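Local coordinates for uncharacterized protein (Bacteroides vulgatus, PDB 4ZGF), which is of unknown function but binds calcium and probably has a lipocalin-like fold of the calycin group, at residues A[79-82]-A[87-90]; A[107-112]-A[131-136]. All blocks are in the same frame, centred on the assembly; numbering follows the deposited sequence. Where two conformers were deposited one is given.

Contact 1 of 2, residues A[79-82]-A[87-90]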
loop_
_atom_site.group_PDB
_atom_site.type_symbol
_atom_site.label_atom_id
_atom_site.label_comp_id
_atom_site.label_asym_id
_atom_site.label_seq_id
_atom_site.Cartn_x
_atom_site.Cartn_y
_atom_site.Cartn_z
ATOM N N TRP A 79 0.675 14.694 -1.397
ATOM C CA TRP A 79 0.728 13.845 -2.564
ATOM C C TRP A 79 0.321 14.608 -3.775
ATOM O O TRP A 79 -0.489 15.540 -3.736
ATOM C CB TRP A 79 -0.182 12.596 -2.383
ATOM C CG TRP A 79 -1.636 12.916 -2.379
ATOM C CD1 TRP A 79 -2.351 13.456 -1.348
ATOM C CD2 TRP A 79 -2.542 12.850 -3.503
ATOM N NE1 TRP A 79 -3.652 13.710 -1.757
ATOM C CE2 TRP A 79 -3.789 13.351 -3.068
ATOM C CE3 TRP A 79 -2.425 12.388 -4.815
ATOM C CZ2 TRP A 79 -4.897 13.417 -3.911
ATOM C CZ3 TRP A 79 -3.536 12.466 -5.649
ATOM C CH2 TRP A 79 -4.748 12.981 -5.194
ATOM N N GLN A 80 0.877 14.165 -4.905
ATOM C CA GLN A 80 0.522 14.676 -6.237
ATOM C C GLN A 80 0.441 13.493 -7.189
ATOM O O GLN A 80 1.193 12.536 -7.030
ATOM C CB GLN A 80 1.599 15.704 -6.693
ATOM C CG GLN A 80 1.907 16.859 -5.726
ATOM C CD GLN A 80 2.903 16.567 -4.594
ATOM O OE1 GLN A 80 3.921 15.834 -4.774
ATOM N NE2 GLN A 80 2.631 17.157 -3.400
ATOM N N ALA A 81 -0.456 13.529 -8.168
ATOM C CA ALA A 81 -0.503 12.509 -9.192
ATOM C C ALA A 81 -0.791 13.156 -10.522
ATOM O O ALA A 81 -1.356 14.253 -10.612
ATOM C CB ALA A 81 -1.540 11.449 -8.846
ATOM N N ASP A 82 -0.376 12.477 -11.580
ATOM C CA ASP A 82 -0.591 12.923 -12.948
ATOM C C ASP A 82 -1.365 11.841 -13.680
ATOM O O ASP A 82 -0.827 10.735 -13.907
ATOM C CB ASP A 82 0.749 13.210 -13.598
ATOM C CG ASP A 82 0.632 13.797 -14.993
ATOM O OD1 ASP A 82 -0.463 13.792 -15.586
ATOM O OD2 ASP A 82 1.667 14.303 -15.456
ATOM N N THR A 87 1.291 8.575 -12.968
ATOM C CA THR A 87 2.382 8.700 -12.014
ATOM C C THR A 87 1.908 9.364 -10.722
ATOM O O THR A 87 0.904 10.067 -10.672
ATOM C CB THR A 87 3.574 9.454 -12.609
ATOM O OG1 THR A 87 3.168 10.742 -13.044
ATOM C CG2 THR A 87 4.229 8.650 -13.728
ATOM N N VAL A 88 2.686 9.137 -9.650
ATOM C CA VAL A 88 2.346 9.605 -8.305
ATOM C C VAL A 88 3.638 9.970 -7.576
ATOM O O VAL A 88 4.699 9.379 -7.793
ATOM C CB VAL A 88 1.520 8.549 -7.553
ATOM C CG1 VAL A 88 2.261 7.221 -7.403
ATOM C CG2 VAL A 88 1.048 9.057 -6.195
ATOM N N ASN A 89 3.506 10.930 -6.645
ATOM C CA ASN A 89 4.616 11.349 -5.772
ATOM C C ASN A 89 4.040 11.596 -4.395
ATOM O O ASN A 89 3.307 12.576 -4.194
ATOM C CB ASN A 89 5.268 12.605 -6.342
ATOM C CG ASN A 89 6.543 12.987 -5.641
ATOM O OD1 ASN A 89 6.958 12.356 -4.670
ATOM N ND2 ASN A 89 7.216 14.007 -6.182
ATOM N N ILE A 90 4.375 10.720 -3.441
ATOM C CA ILE A 90 3.965 10.830 -2.041
ATOM C C ILE A 90 5.137 11.368 -1.236
ATOM O O ILE A 90 6.306 11.001 -1.484
ATOM C CB ILE A 90 3.497 9.446 -1.535
ATOM C CG1 ILE A 90 2.241 9.018 -2.320
ATOM C CG2 ILE A 90 3.205 9.461 -0.046
ATOM C CD1 ILE A 90 1.812 7.586 -2.126
#
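Gln80 and Asn89 face each other as a hydrogen-bonded antiparallel pair. Gln80 N donates to Asn89 O at 3.0 Å, and Asn89 N donates to Gln80 O at 2.8 Å. Asp82 and Thr87 form the second such pair, next to the hairpin turn. Asp82 N reaches Thr87 O at 2.9 Å, and Thr87 N returns a longer bond of 3.2 Å to Asp82 O. At the non-hydrogen-bonded pair of Ala81 and Val88 the strands come closer. There the CA of Ala81 makes a CA-H...O contact of 3.2 Å with Thr87 O.

The side chains of Gln80 and Asn89 lie side by side, pointing the same way. In one of its two conformers, a bend at chi2 (83°) brings Gln80 OE1 to 3.8 Å from Asn89 CB; there OE1 accepts a hydrogen bond from Asn91. Asp82 CB meets Thr87 OG1 at 3.5 Å. The Asp82 carboxylate binds the calcium ion together with Asp85: OD2 is the calcium ligand and OD1 forms the salt bridge to Lys84. Thr87 OG1 is hydrogen-bonded to Asp85, which ties the start of the second strand to this metal-binding turn.

Trp79, Ala81, Val88 and Ile90 occupy the other face of the hairpin. Ala81 CB sits at the indole edge, in its plane. The indole NE1 is hydrogen-bonded to Lys61 O. Ala81 rests on Val2 and Phe6 of helix 2-6, and Val88 and the Trp79 ring also meet Phe6, so this helix covers that face.

Contact 2 of 2, residues A[107-112]-A[131-136]. With BEZ (benzoic acid), chain K.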
loop_
_atom_site.group_PDB
_atom_site.type_symbol
_atom_site.label_atom_id
_atom_site.label_comp_id
_atom_site.label_asym_id
_atom_site.label_seq_id
_atom_site.Cartn_x
_atom_site.Cartn_y
_atom_site.Cartn_z
ATOM N N GLU A 107 8.406 2.703 3.077
ATOM C CA GLU A 107 9.288 2.595 1.933
ATOM C C GLU A 107 8.500 2.362 0.647
ATOM O O GLU A 107 8.781 2.981 -0.385
ATOM C CB GLU A 107 10.300 1.482 2.183
ATOM C CG GLU A 107 11.373 1.338 1.117
ATOM C CD GLU A 107 12.487 2.453 1.097
ATOM O OE1 GLU A 107 12.494 3.543 1.799
ATOM O OE2 GLU A 107 13.335 2.274 0.203
ATOM N N ALA A 108 7.488 1.492 0.676
ATOM C CA ALA A 108 6.677 1.270 -0.517
ATOM C C ALA A 108 6.006 2.552 -0.976
ATOM O O ALA A 108 5.952 2.842 -2.179
ATOM C CB ALA A 108 5.651 0.167 -0.278
ATOM N N LEU A 109 5.472 3.330 -0.035
ATOM C CA LEU A 109 4.819 4.564 -0.424
ATOM C C LEU A 109 5.823 5.613 -0.887
ATOM O O LEU A 109 5.543 6.350 -1.821
ATOM C CB LEU A 109 3.923 5.116 0.698
ATOM C CG LEU A 109 2.479 4.571 0.570
ATOM C CD1 LEU A 109 2.392 3.070 0.666
ATOM C CD2 LEU A 109 1.564 5.288 1.508
ATOM N N ASN A 110 6.964 5.707 -0.214
ATOM C CA ASN A 110 7.988 6.656 -0.623
ATOM C C ASN A 110 8.571 6.352 -1.994
ATOM O O ASN A 110 8.964 7.285 -2.687
ATOM C CB ASN A 110 9.143 6.687 0.378
ATOM C CG ASN A 110 9.001 7.760 1.406
ATOM O OD1 ASN A 110 8.564 8.866 1.088
ATOM N ND2 ASN A 110 9.338 7.453 2.657
ATOM N N ASN A 111 8.626 5.084 -2.368
ATOM C CA ASN A 111 9.196 4.711 -3.664
ATOM C C ASN A 111 8.152 4.651 -4.758
ATOM O O ASN A 111 8.498 4.455 -5.932
ATOM C CB ASN A 111 9.988 3.434 -3.534
ATOM C CG ASN A 111 11.225 3.600 -2.680
ATOM O OD1 ASN A 111 11.746 4.714 -2.491
ATOM N ND2 ASN A 111 11.695 2.496 -2.159
ATOM N N ALA A 112 6.884 4.758 -4.419
ATOM C CA ALA A 112 5.831 4.669 -5.440
ATOM C C ALA A 112 5.997 5.789 -6.466
ATOM O O ALA A 112 6.117 6.951 -6.109
ATOM C CB ALA A 112 4.468 4.771 -4.794
ATOM N N THR A 131 7.500 -4.781 -7.962
ATOM C CA THR A 131 6.680 -4.962 -6.767
ATOM C C THR A 131 5.577 -3.939 -6.827
ATOM O O THR A 131 5.643 -2.957 -7.552
ATOM C CB THR A 131 7.516 -4.800 -5.483
ATOM O OG1 THR A 131 8.061 -3.474 -5.456
ATOM C CG2 THR A 131 8.639 -5.822 -5.363
ATOM N N TYR A 132 4.571 -4.140 -5.969
ATOM C CA TYR A 132 3.587 -3.083 -5.712
ATOM C C TYR A 132 2.934 -3.350 -4.377
ATOM O O TYR A 132 2.968 -4.459 -3.857
ATOM C CB TYR A 132 2.543 -2.960 -6.829
ATOM C CG TYR A 132 1.769 -4.205 -7.186
ATOM C CD1 TYR A 132 0.588 -4.552 -6.538
ATOM C CD2 TYR A 132 2.208 -5.039 -8.201
ATOM C CE1 TYR A 132 -0.131 -5.682 -6.888
ATOM C CE2 TYR A 132 1.524 -6.194 -8.536
ATOM C CZ TYR A 132 0.343 -6.518 -7.894
ATOM O OH TYR A 132 -0.312 -7.660 -8.280
ATOM N N ILE A 133 2.299 -2.307 -3.838
ATOM C CA ILE A 133 1.385 -2.463 -2.694
ATOM C C ILE A 133 -0.015 -2.285 -3.263
ATOM O O ILE A 133 -0.268 -1.417 -4.111
ATOM C CB ILE A 133 1.732 -1.505 -1.552
ATOM C CG1 ILE A 133 0.806 -1.734 -0.361
ATOM C CG2 ILE A 133 1.800 -0.051 -1.997
ATOM C CD1 ILE A 133 1.254 -1.000 0.900
ATOM N N GLN A 134 -0.950 -3.105 -2.762
ATOM C CA GLN A 134 -2.346 -3.046 -3.182
ATOM C C GLN A 134 -3.231 -2.691 -2.000
ATOM O O GLN A 134 -3.067 -3.250 -0.896
ATOM C CB GLN A 134 -2.794 -4.368 -3.816
ATOM C CG GLN A 134 -4.204 -4.311 -4.412
ATOM C CD GLN A 134 -4.635 -5.537 -5.202
ATOM O OE1 GLN A 134 -4.517 -6.679 -4.750
ATOM N NE2 GLN A 134 -5.186 -5.297 -6.376
ATOM N N PHE A 135 -4.186 -1.809 -2.269
ATOM C CA PHE A 135 -5.201 -1.400 -1.295
ATOM C C PHE A 135 -6.606 -1.696 -1.834
ATOM O O PHE A 135 -6.819 -1.790 -3.041
ATOM C CB PHE A 135 -5.155 0.123 -1.086
ATOM C CG PHE A 135 -3.846 0.673 -0.589
ATOM C CD1 PHE A 135 -2.835 1.008 -1.463
ATOM C CD2 PHE A 135 -3.638 0.923 0.767
ATOM C CE1 PHE A 135 -1.650 1.570 -0.976
ATOM C CE2 PHE A 135 -2.466 1.480 1.226
ATOM C CZ PHE A 135 -1.497 1.815 0.354
ATOM N N ALA A 136 -7.546 -1.776 -0.895
ATOM C CA ALA A 136 -8.976 -1.885 -1.180
ATOM C C ALA A 136 -9.747 -0.871 -0.331
ATOM O O ALA A 136 -9.187 -0.280 0.607
ATOM C CB ALA A 136 -9.475 -3.305 -0.861
HETATM C C BEZ K . -12.272 -5.469 -0.657
HETATM O O1 BEZ K . -12.117 -5.913 0.536
HETATM O O2 BEZ K . -13.156 -4.589 -0.988
HETATM C C1 BEZ K . -11.377 -6.008 -1.740
HETATM C C2 BEZ K . -11.646 -5.733 -3.107
HETATM C C3 BEZ K . -10.751 -6.202 -4.076
HETATM C C4 BEZ K . -9.592 -6.918 -3.739
HETATM C C5 BEZ K . -9.297 -7.200 -2.345
HETATM C C6 BEZ K . -10.214 -6.737 -1.402
#
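Leu109 of helix 100-111 meets Ile133 and Phe135 of strand 132-136, where the helix packs on the curled antiparallel sheet, consistent with a lipocalin-like fold. The local axes of helix and strand are 8.9 Å apart and cross at -104°. The contact is small, buried and apolar.

The CA to CB bond of Leu109 does not aim straight at the strand. From CB the chain runs to CG, and there the two methyls part. In one of the two conformers, CD1 turns to the strand and touches both partners. It lies 4.1 Å from Ile133 CG2, and it reaches the rim of the Phe135 ring near the ring plane, 4.1 Å from CZ. Beyond this contact, Leu109 also packs on Ile58, Ile90 and Phe92.

The bonds from CA to CB of Ile133 and Phe135 point toward the helix. With Ile133 CG1 anti to the backbone N (chi1 -178°), CG2 is left between the backbone N and the carbonyl carbon, and it is CG2 that meets the helix. Phe135 packs on Trp11, Val13 and Ile58. At the end of the strand, Ala136 CB lies 3.4 Å from C1 of the bound benzoic acid. Ala108 CB, one residue before Leu109, meets the same Ile133 CG2 at 4.2 Å.

In the fold
From the N terminus, helix 2-6 comes first, and strands 11-21 and 57-60 belong to the sheet that both contacts reach. Contact 1 closes the short hairpin of strands 73-82 and 87-92, with four residues between its segments. The chain then enters helix 100-111, whose C-terminal part opens contact 2. Contact 2 closes a longer loop of 18 residues that holds strands 114-117 and 121-125. The two contacts follow in series and neither nests in the other. Their centres lie about 12 Å apart, and they touch where Ile90 CB lies 3.7 Å from Leu109 O. Helix 100-111 thus ties the calcium-binding hairpin to the strand that ends at the benzoic acid.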